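Local coordinates for putative peptidase (Bacteroides fragilis, PDB 5DYN), which is a clostripain-family (C11) cysteine protease that probably activates the Bacteroides fragilis toxin by cleavage, at residues Y87-D96 with V186-N194; S143-R151 with Y198-K209. One frame throughout, in Å; residues are numbered along the deposited sequence.

Overall arrangement
Both contacts involve one edge of the mixed five-stranded sheet of this chain, the C-terminal clostripain-family part of a longer protein, their centres about 14 Å apart. Interaction 1 sets the end of helix 78-92 and the loop after it against strand 185-196; interaction 2 sets the 143-151 loop against the strand that follows, 200-203, and the turn beyond it. Along the chain the order is 87-96, 143-151, 186-194, 198-209, so the segments of the two contacts alternate. Strands 185-196 and 200-203 are antiparallel neighbours, probably bonded from N194 to F202 and from P192 to M204, so the two contacts meet directly where the sheet ends within this chain.

Interaction 1 of 2, residues Y87-D96 with V186-N194; sequences YDYYQSRYDD and VYWKSTPRN. Unlike the reference sequence in segment 87-96: D95 (reference Asn). With NA (sodium ion), chain F.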
loop_
_atom_site.group_PDB
_atom_site.type_symbol
_atom_site.label_atom_id
_atom_site.label_comp_id
_atom_site.label_asym_id
_atom_site.label_seq_id
_atom_site.Cartn_x
_atom_site.Cartn_y
_atom_site.Cartn_z
ATOM N N TYR B 87 1.429 7.195 11.631
ATOM C CA TYR B 87 0.246 7.258 12.482
ATOM C C TYR B 87 0.331 8.358 13.538
ATOM O O TYR B 87 -0.612 9.132 13.700
ATOM C CB TYR B 87 0.004 5.917 13.173
ATOM C CG TYR B 87 -1.135 5.987 14.167
ATOM C CD1 TYR B 87 -2.452 5.997 13.735
ATOM C CD2 TYR B 87 -0.894 6.073 15.535
ATOM C CE1 TYR B 87 -3.499 6.075 14.630
ATOM C CE2 TYR B 87 -1.936 6.151 16.439
ATOM C CZ TYR B 87 -3.238 6.151 15.979
ATOM O OH TYR B 87 -4.288 6.227 16.864
ATOM N N ASP B 88 1.449 8.409 14.260
ATOM C CA ASP B 88 1.613 9.353 15.366
ATOM C C ASP B 88 1.425 10.797 14.921
ATOM O O ASP B 88 0.884 11.618 15.663
ATOM C CB ASP B 88 2.990 9.190 16.019
ATOM C CG ASP B 88 3.086 7.938 16.872
ATOM O OD1 ASP B 88 2.033 7.449 17.333
ATOM O OD2 ASP B 88 4.215 7.445 17.084
ATOM N N TYR B 89 1.868 11.098 13.704
ATOM C CA TYR B 89 1.758 12.444 13.155
ATOM C C TYR B 89 0.308 12.881 13.021
ATOM O O TYR B 89 -0.067 13.975 13.448
ATOM C CB TYR B 89 2.445 12.519 11.793
ATOM C CG TYR B 89 2.511 13.914 11.214
ATOM C CD1 TYR B 89 3.585 14.748 11.496
ATOM C CD2 TYR B 89 1.506 14.395 10.383
ATOM C CE1 TYR B 89 3.656 16.025 10.967
ATOM C CE2 TYR B 89 1.566 15.672 9.853
ATOM C CZ TYR B 89 2.645 16.481 10.148
ATOM O OH TYR B 89 2.719 17.751 9.624
ATOM N N TYR B 90 -0.507 12.020 12.423
ATOM C CA TYR B 90 -1.894 12.367 12.148
ATOM C C TYR B 90 -2.778 12.220 13.377
ATOM O O TYR B 90 -3.829 12.856 13.464
ATOM C CB TYR B 90 -2.446 11.513 11.007
ATOM C CG TYR B 90 -1.971 11.937 9.635
ATOM C CD1 TYR B 90 -2.694 12.853 8.884
ATOM C CD2 TYR B 90 -0.807 11.411 9.087
ATOM C CE1 TYR B 90 -2.268 13.240 7.628
ATOM C CE2 TYR B 90 -0.375 11.792 7.830
ATOM C CZ TYR B 90 -1.108 12.706 7.105
ATOM O OH TYR B 90 -0.682 13.091 5.855
ATOM N N GLN B 91 -2.364 11.387 14.327
ATOM C CA GLN B 91 -3.158 11.219 15.540
ATOM C C GLN B 91 -2.947 12.414 16.471
ATOM O O GLN B 91 -3.838 12.778 17.236
ATOM C CB GLN B 91 -2.819 9.896 16.242
ATOM C CG GLN B 91 -1.515 9.875 17.021
ATOM C CD GLN B 91 -1.665 10.381 18.447
ATOM O OE1 GLN B 91 -2.780 10.541 18.948
ATOM N NE2 GLN B 91 -0.539 10.643 19.103
ATOM N N SER B 92 -1.770 13.028 16.386
ATOM C CA SER B 92 -1.452 14.194 17.203
ATOM C C SER B 92 -2.282 15.394 16.775
ATOM O O SER B 92 -2.625 16.251 17.589
ATOM C CB SER B 92 0.038 14.529 17.107
ATOM O OG SER B 92 0.826 13.502 17.681
ATOM N N ARG B 93 -2.604 15.447 15.488
ATOM C CA ARG B 93 -3.353 16.565 14.933
ATOM C C ARG B 93 -4.814 16.194 14.687
ATOM O O ARG B 93 -5.569 16.964 14.095
ATOM C CB ARG B 93 -2.692 17.041 13.640
ATOM C CG ARG B 93 -1.283 17.571 13.855
ATOM C CD ARG B 93 -0.486 17.646 12.567
ATOM N NE ARG B 93 0.823 18.253 12.791
ATOM C CZ ARG B 93 1.862 17.614 13.321
ATOM N NH1 ARG B 93 1.748 16.343 13.679
ATOM N NH2 ARG B 93 3.016 18.246 13.493
ATOM N N TYR B 94 -5.207 15.016 15.162
ATOM C CA TYR B 94 -6.565 14.524 14.973
ATOM C C TYR B 94 -7.574 15.327 15.783
ATOM O O TYR B 94 -7.441 15.463 16.997
ATOM C CB TYR B 94 -6.651 13.045 15.353
ATOM C CG TYR B 94 -8.042 12.461 15.244
ATOM C CD1 TYR B 94 -8.578 12.115 14.010
ATOM C CD2 TYR B 94 -8.817 12.248 16.376
ATOM C CE1 TYR B 94 -9.849 11.577 13.907
ATOM C CE2 TYR B 94 -10.088 11.711 16.283
ATOM C CZ TYR B 94 -10.599 11.380 15.046
ATOM O OH TYR B 94 -11.864 10.848 14.949
ATOM N N ASP B 95 -8.585 15.855 15.104
ATOM C CA ASP B 95 -9.649 16.594 15.771
ATOM C C ASP B 95 -10.994 16.229 15.150
ATOM O O ASP B 95 -11.860 17.086 14.962
ATOM C CB ASP B 95 -9.398 18.102 15.684
ATOM C CG ASP B 95 -10.206 18.891 16.704
ATOM O OD1 ASP B 95 -10.572 18.318 17.751
ATOM O OD2 ASP B 95 -10.472 20.086 16.458
ATOM N N ASP B 96 -11.147 14.944 14.833
ATOM C CA ASP B 96 -12.357 14.403 14.217
ATOM C C ASP B 96 -12.760 15.180 12.960
ATOM O O ASP B 96 -13.941 15.420 12.714
ATOM C CB ASP B 96 -13.510 14.385 15.228
ATOM C CG ASP B 96 -14.655 13.480 14.793
ATOM O OD1 ASP B 96 -14.394 12.469 14.106
ATOM O OD2 ASP B 96 -15.818 13.783 15.137
ATOM N N VAL B 186 1.219 -7.212 11.781
ATOM C CA VAL B 186 2.116 -6.936 12.893
ATOM C C VAL B 186 1.910 -5.521 13.431
ATOM O O VAL B 186 2.382 -5.184 14.516
ATOM C CB VAL B 186 3.585 -7.122 12.480
ATOM C CG1 VAL B 186 3.843 -8.574 12.111
ATOM C CG2 VAL B 186 3.930 -6.202 11.319
ATOM N N TYR B 187 1.204 -4.697 12.665
ATOM C CA TYR B 187 0.877 -3.343 13.093
ATOM C C TYR B 187 -0.469 -2.919 12.527
ATOM O O TYR B 187 -0.753 -3.138 11.350
ATOM C CB TYR B 187 1.963 -2.353 12.657
ATOM C CG TYR B 187 1.736 -0.930 13.135
ATOM C CD1 TYR B 187 0.905 -0.060 12.433
ATOM C CD2 TYR B 187 2.360 -0.454 14.282
ATOM C CE1 TYR B 187 0.695 1.237 12.867
ATOM C CE2 TYR B 187 2.159 0.846 14.723
ATOM C CZ TYR B 187 1.325 1.687 14.009
ATOM O OH TYR B 187 1.118 2.979 14.438
ATOM N N TRP B 188 -1.291 -2.308 13.371
ATOM C CA TRP B 188 -2.559 -1.741 12.934
ATOM C C TRP B 188 -3.042 -0.705 13.935
ATOM O O TRP B 188 -3.463 -1.038 15.042
ATOM C CB TRP B 188 -3.613 -2.832 12.743
ATOM C CG TRP B 188 -5.000 -2.313 12.480
ATOM C CD1 TRP B 188 -6.127 -2.591 13.198
ATOM C CD2 TRP B 188 -5.406 -1.424 11.429
ATOM N NE1 TRP B 188 -7.208 -1.936 12.659
ATOM C CE2 TRP B 188 -6.793 -1.214 11.572
ATOM C CE3 TRP B 188 -4.732 -0.789 10.379
ATOM C CZ2 TRP B 188 -7.517 -0.395 10.708
ATOM C CZ3 TRP B 188 -5.455 0.024 9.522
ATOM C CH2 TRP B 188 -6.834 0.209 9.691
ATOM N N LYS B 189 -2.957 0.559 13.538
ATOM C CA LYS B 189 -3.414 1.658 14.373
ATOM C C LYS B 189 -4.286 2.596 13.556
ATOM O O LYS B 189 -4.022 2.840 12.375
ATOM C CB LYS B 189 -2.229 2.417 14.973
ATOM C CG LYS B 189 -1.442 1.625 15.998
ATOM C CD LYS B 189 -2.188 1.550 17.316
ATOM C CE LYS B 189 -2.296 2.923 17.959
ATOM N NZ LYS B 189 -2.913 2.861 19.313
ATOM N N SER B 190 -5.333 3.111 14.187
ATOM C CA SER B 190 -6.237 4.032 13.521
ATOM C C SER B 190 -6.854 5.012 14.499
ATOM O O SER B 190 -7.153 4.665 15.639
ATOM C CB SER B 190 -7.347 3.272 12.797
ATOM O OG SER B 190 -8.246 4.175 12.172
ATOM N N THR B 191 -7.038 6.243 14.042
ATOM C CA THR B 191 -7.847 7.203 14.767
ATOM C C THR B 191 -9.279 6.674 14.804
ATOM O O THR B 191 -9.646 5.841 13.974
ATOM C CB THR B 191 -7.789 8.595 14.108
ATOM O OG1 THR B 191 -8.123 8.487 12.719
ATOM C CG2 THR B 191 -6.393 9.182 14.243
ATOM N N PRO B 192 -10.087 7.129 15.781
ATOM C CA PRO B 192 -11.486 6.690 15.855
ATOM C C PRO B 192 -12.210 6.804 14.515
ATOM O O PRO B 192 -13.032 5.952 14.178
ATOM C CB PRO B 192 -12.092 7.641 16.890
ATOM C CG PRO B 192 -10.950 7.972 17.788
ATOM C CD PRO B 192 -9.725 8.007 16.912
ATOM N N ARG B 193 -11.896 7.848 13.756
ATOM C CA ARG B 193 -12.457 8.011 12.424
ATOM C C ARG B 193 -11.375 8.408 11.419
ATOM O O ARG B 193 -10.306 8.887 11.796
ATOM C CB ARG B 193 -13.585 9.047 12.439
ATOM C CG ARG B 193 -14.756 8.662 13.341
ATOM C CD ARG B 193 -16.066 9.299 12.896
ATOM N NE ARG B 193 -16.004 10.755 12.916
ATOM C CZ ARG B 193 -16.907 11.545 12.344
ATOM N NH1 ARG B 193 -17.942 11.017 11.704
ATOM N NH2 ARG B 193 -16.774 12.862 12.409
ATOM N N ASN B 194 -11.656 8.171 10.141
ATOM C CA ASN B 194 -10.794 8.604 9.045
ATOM C C ASN B 194 -11.563 9.532 8.118
ATOM O O ASN B 194 -12.787 9.649 8.219
ATOM C CB ASN B 194 -10.260 7.408 8.246
ATOM C CG ASN B 194 -9.173 6.639 8.977
ATOM O OD1 ASN B 194 -8.972 6.801 10.179
ATOM N ND2 ASN B 194 -8.467 5.788 8.245
HETATM NA NA NA F . -5.502 14.510 11.673
#
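The Y87 ring lies between K189 and Q91. K189 CB stands over the centre of one face, 3.7 Å from the ring centroid in a CH-pi contact, while CB of Q91, one helical turn on, covers the rim of the opposite face. The backbone N of T191 approaches the edge in plane. With CG anti to the backbone N (chi1 174°), the ring slants across the strand, and its OH makes a weak hydrogen bond to S190 O at 3.5 Å. K189 curls back until its CE lies 3.6 Å from Y87 CE2.

The Y94 ring is also covered on both faces, by the backbone N of D96 over its centre and by T191 CB on the other side, 3.8 Å from the centroid. Its OH accepts a weak, bent bond from R193 N at 3.2 Å.

D96 and R193 form a salt bridge. R193 NE lies 2.6 Å from D96 OD1, which it meets on the syn lone pair and within the guanidinium plane; NH2 adds a weaker bond to the same oxygen at 2.9 Å. The carboxylate is turned 50° from the guanidinium.

The backbone oxygens of Y90 and W105 both bind a sodium ion. Residues 87-92, the end of helix 78-92, pack alongside strand 187-190 of the mixed sheet, nearly parallel at 14°. Y187 packs against A83 and S84 of the helix and forms with V186 a classic beta bulge facing V113 of strand 110-115. Strand 185-196 lies between strands 110-115 and 200-203, antiparallel to both.

Interaction 2 of 2, residues S143-R151 with Y198-K209; sequences SGVMCYDRR and YAGMFTMNQDAK. With NA (sodium ion), chain I.
M146 and R150 of the irregular 143-151 loop pack on F202 at the outer strand, 200-203, of the clostripain-family sheet, and a type I beta turn from N205 to A208 follows that strand.

The aromatic contacts come first. R150 CG lies over the centre of the F202 ring, 3.6 Å from its centroid, and the guanidinium is only 13° from parallel to that ring. Bends at chi2 and chi3 fold the arginine back over the phenyl, and its NH2 bonds to C147 O at 2.8 Å, on a lone pair in the carbonyl plane. R151 runs alongside Y198, its CD centred over one face of the Y198 ring, 3.7 Å from the centroid.

Among the sulfur contacts, M146 CE touches the edge of F202 in plane and sits 3.6 Å from M204 SD. That same SD meets the edge of the Y148 ring, a Met-aromatic contact, while the Y148 hydroxyl is hydrogen-bonded to D159. N205 N points almost straight at M146 SD, a weak hydrogen bond.

Charge works mainly within the loop. D149 OD1 accepts R151 N, closing an Asx turn, and R151 NE reaches the same oxygen from the opposite face of its plane; NH2 donates to OD2. This side-on grip fixes the arginine whose aliphatic part covers Y198, and its NH1 forms a salt bridge with E120 of the other chain.

At the far end a sodium ion joins the two segments in a site that N205 completes, bound by G144 O at 2.5 Å and D207 OD1 at 2.7 Å.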
loop_
_atom_site.group_PDB
_atom_site.type_symbol
_atom_site.label_atom_id
_atom_site.label_comp_id
_atom_site.label_asym_id
_atom_site.label_seq_id
_atom_site.Cartn_x
_atom_site.Cartn_y
_atom_site.Cartn_z
ATOM N N SER B 143 -23.451 -6.544 7.398
ATOM C CA SER B 143 -23.597 -5.590 8.489
ATOM C C SER B 143 -22.643 -5.980 9.611
ATOM O O SER B 143 -22.556 -7.151 9.980
ATOM C CB SER B 143 -25.042 -5.544 8.991
ATOM O OG SER B 143 -25.495 -6.836 9.356
ATOM N N GLY B 144 -21.916 -5.002 10.138
ATOM C CA GLY B 144 -20.947 -5.271 11.185
ATOM C C GLY B 144 -19.565 -5.567 10.637
ATOM O O GLY B 144 -18.576 -5.524 11.370
ATOM N N VAL B 145 -19.491 -5.880 9.347
ATOM C CA VAL B 145 -18.205 -6.082 8.689
ATOM C C VAL B 145 -17.699 -4.756 8.141
ATOM O O VAL B 145 -18.266 -4.221 7.187
ATOM C CB VAL B 145 -18.291 -7.105 7.540
ATOM C CG1 VAL B 145 -16.925 -7.280 6.888
ATOM C CG2 VAL B 145 -18.824 -8.436 8.043
ATOM N N MET B 146 -16.642 -4.231 8.754
ATOM C CA MET B 146 -16.082 -2.937 8.375
ATOM C C MET B 146 -15.825 -2.854 6.883
ATOM O O MET B 146 -15.187 -3.734 6.301
ATOM C CB MET B 146 -14.778 -2.663 9.127
ATOM C CG MET B 146 -14.082 -1.374 8.696
ATOM S SD MET B 146 -15.072 0.095 9.054
ATOM C CE MET B 146 -14.110 1.373 8.242
ATOM N N CYS B 147 -16.344 -1.799 6.267
ATOM C CA CYS B 147 -16.092 -1.533 4.861
ATOM C C CYS B 147 -15.137 -0.357 4.739
ATOM O O CYS B 147 -15.463 0.756 5.154
ATOM C CB CYS B 147 -17.395 -1.243 4.120
ATOM S SG CYS B 147 -17.208 -1.060 2.336
ATOM N N TYR B 148 -13.955 -0.609 4.182
ATOM C CA TYR B 148 -12.946 0.435 4.015
ATOM C C TYR B 148 -13.249 1.331 2.816
ATOM O O TYR B 148 -12.619 2.373 2.639
ATOM C CB TYR B 148 -11.553 -0.180 3.853
ATOM C CG TYR B 148 -11.076 -0.991 5.035
ATOM C CD1 TYR B 148 -10.832 -0.390 6.268
ATOM C CD2 TYR B 148 -10.850 -2.357 4.914
ATOM C CE1 TYR B 148 -10.391 -1.132 7.350
ATOM C CE2 TYR B 148 -10.405 -3.107 5.987
ATOM C CZ TYR B 148 -10.177 -2.491 7.202
ATOM O OH TYR B 148 -9.732 -3.240 8.268
ATOM N N ASP B 149 -14.206 0.911 1.993
ATOM C CA ASP B 149 -14.562 1.644 0.784
ATOM C C ASP B 149 -15.848 2.434 0.997
ATOM O O ASP B 149 -16.937 1.869 1.065
ATOM C CB ASP B 149 -14.706 0.682 -0.397
ATOM C CG ASP B 149 -14.725 1.396 -1.742
ATOM O OD1 ASP B 149 -15.044 2.605 -1.786
ATOM O OD2 ASP B 149 -14.421 0.738 -2.762
ATOM N N ARG B 150 -15.710 3.752 1.082
ATOM C CA ARG B 150 -16.824 4.622 1.435
ATOM C C ARG B 150 -17.591 5.112 0.211
ATOM O O ARG B 150 -18.536 5.890 0.331
ATOM C CB ARG B 150 -16.308 5.804 2.251
ATOM C CG ARG B 150 -15.783 5.389 3.612
ATOM C CD ARG B 150 -16.944 5.021 4.511
ATOM N NE ARG B 150 -16.757 3.742 5.184
ATOM C CZ ARG B 150 -17.608 3.246 6.077
ATOM N NH1 ARG B 150 -18.700 3.925 6.401
ATOM N NH2 ARG B 150 -17.370 2.071 6.647
ATOM N N ARG B 151 -17.175 4.648 -0.963
ATOM C CA ARG B 151 -17.866 4.942 -2.212
ATOM C C ARG B 151 -18.973 3.921 -2.434
ATOM O O ARG B 151 -18.709 2.813 -2.904
ATOM C CB ARG B 151 -16.882 4.926 -3.382
ATOM C CG ARG B 151 -15.679 5.830 -3.179
ATOM C CD ARG B 151 -14.536 5.459 -4.103
ATOM N NE ARG B 151 -14.119 4.074 -3.907
ATOM C CZ ARG B 151 -13.087 3.505 -4.522
ATOM N NH1 ARG B 151 -12.353 4.205 -5.374
ATOM N NH2 ARG B 151 -12.785 2.237 -4.278
ATOM N N TYR B 198 -14.813 11.043 -0.532
ATOM C CA TYR B 198 -16.070 10.728 -1.195
ATOM C C TYR B 198 -17.260 10.833 -0.242
ATOM O O TYR B 198 -18.339 11.274 -0.638
ATOM C CB TYR B 198 -15.998 9.327 -1.807
ATOM C CG TYR B 198 -14.820 9.149 -2.736
ATOM C CD1 TYR B 198 -14.918 9.475 -4.083
ATOM C CD2 TYR B 198 -13.603 8.666 -2.264
ATOM C CE1 TYR B 198 -13.842 9.321 -4.936
ATOM C CE2 TYR B 198 -12.520 8.510 -3.110
ATOM C CZ TYR B 198 -12.647 8.840 -4.446
ATOM O OH TYR B 198 -11.576 8.685 -5.297
ATOM N N ALA B 199 -17.055 10.442 1.014
ATOM C CA ALA B 199 -18.149 10.384 1.983
ATOM C C ALA B 199 -17.928 11.278 3.207
ATOM O O ALA B 199 -18.863 11.551 3.960
ATOM C CB ALA B 199 -18.369 8.948 2.423
ATOM N N GLY B 200 -16.697 11.732 3.408
ATOM C CA GLY B 200 -16.377 12.557 4.559
ATOM C C GLY B 200 -15.783 11.746 5.692
ATOM O O GLY B 200 -15.259 10.650 5.476
ATOM N N MET B 201 -15.852 12.286 6.904
ATOM C CA MET B 201 -15.403 11.550 8.075
ATOM C C MET B 201 -16.264 10.310 8.250
ATOM O O MET B 201 -17.490 10.386 8.204
ATOM C CB MET B 201 -15.459 12.422 9.330
ATOM C CG MET B 201 -14.523 13.617 9.302
ATOM S SD MET B 201 -12.795 13.144 9.091
ATOM C CE MET B 201 -12.545 12.072 10.503
ATOM N N PHE B 202 -15.616 9.164 8.428
ATOM C CA PHE B 202 -16.329 7.915 8.654
ATOM C C PHE B 202 -15.683 7.140 9.793
ATOM O O PHE B 202 -14.477 7.245 10.019
ATOM C CB PHE B 202 -16.363 7.069 7.378
ATOM C CG PHE B 202 -15.022 6.534 6.959
ATOM C CD1 PHE B 202 -14.130 7.329 6.255
ATOM C CD2 PHE B 202 -14.662 5.224 7.247
ATOM C CE1 PHE B 202 -12.897 6.836 5.862
ATOM C CE2 PHE B 202 -13.430 4.722 6.854
ATOM C CZ PHE B 202 -12.548 5.530 6.161
ATOM N N THR B 203 -16.490 6.364 10.510
ATOM C CA THR B 203 -16.004 5.606 11.658
ATOM C C THR B 203 -15.189 4.381 11.239
ATOM O O THR B 203 -15.596 3.611 10.367
ATOM C CB THR B 203 -17.174 5.146 12.559
ATOM O OG1 THR B 203 -17.946 6.282 12.965
ATOM C CG2 THR B 203 -16.654 4.425 13.794
ATOM N N MET B 204 -14.029 4.216 11.865
ATOM C CA MET B 204 -13.240 3.005 11.711
ATOM C C MET B 204 -13.589 2.033 12.830
ATOM O O MET B 204 -13.233 2.267 13.985
ATOM C CB MET B 204 -11.744 3.322 11.729
ATOM C CG MET B 204 -10.853 2.095 11.634
ATOM S SD MET B 204 -10.952 1.317 10.014
ATOM C CE MET B 204 -10.158 2.555 8.992
ATOM N N ASN B 205 -14.293 0.957 12.488
ATOM C CA ASN B 205 -14.707 -0.041 13.473
ATOM C C ASN B 205 -13.541 -0.546 14.314
ATOM O O ASN B 205 -12.455 -0.810 13.799
ATOM C CB ASN B 205 -15.399 -1.217 12.783
ATOM C CG ASN B 205 -16.735 -0.833 12.189
ATOM O OD1 ASN B 205 -17.166 0.314 12.299
ATOM N ND2 ASN B 205 -17.395 -1.789 11.544
ATOM N N GLN B 206 -13.781 -0.668 15.614
ATOM C CA GLN B 206 -12.722 -0.975 16.564
ATOM C C GLN B 206 -12.238 -2.416 16.444
ATOM O O GLN B 206 -11.163 -2.752 16.943
ATOM C CB GLN B 206 -13.198 -0.696 17.993
ATOM C CG GLN B 206 -13.491 0.779 18.278
ATOM C CD GLN B 206 -12.274 1.676 18.095
ATOM O OE1 GLN B 206 -11.157 1.313 18.469
ATOM N NE2 GLN B 206 -12.486 2.853 17.511
ATOM N N ASP B 207 -13.022 -3.264 15.782
ATOM C CA ASP B 207 -12.645 -4.665 15.623
ATOM C C ASP B 207 -12.035 -4.954 14.250
ATOM O O ASP B 207 -11.724 -6.100 13.932
ATOM C CB ASP B 207 -13.853 -5.580 15.862
ATOM C CG ASP B 207 -15.039 -5.237 14.980
ATOM O OD1 ASP B 207 -14.891 -4.405 14.060
ATOM O OD2 ASP B 207 -16.124 -5.815 15.202
ATOM N N ALA B 208 -11.876 -3.913 13.437
ATOM C CA ALA B 208 -11.174 -4.054 12.166
ATOM C C ALA B 208 -9.703 -4.365 12.438
ATOM O O ALA B 208 -9.151 -3.937 13.452
ATOM C CB ALA B 208 -11.316 -2.798 11.328
ATOM N N LYS B 209 -9.069 -5.111 11.539
ATOM C CA LYS B 209 -7.701 -5.553 11.772
ATOM C C LYS B 209 -6.708 -4.937 10.788
ATOM O O LYS B 209 -5.497 -5.103 10.941
ATOM C CB LYS B 209 -7.623 -7.080 11.716
ATOM C CG LYS B 209 -8.561 -7.791 12.688
ATOM C CD LYS B 209 -8.421 -7.268 14.109
ATOM C CE LYS B 209 -9.106 -8.192 15.111
ATOM N NZ LYS B 209 -10.554 -8.377 14.815
HETATM NA NA NA I . -16.362 -4.391 11.796
#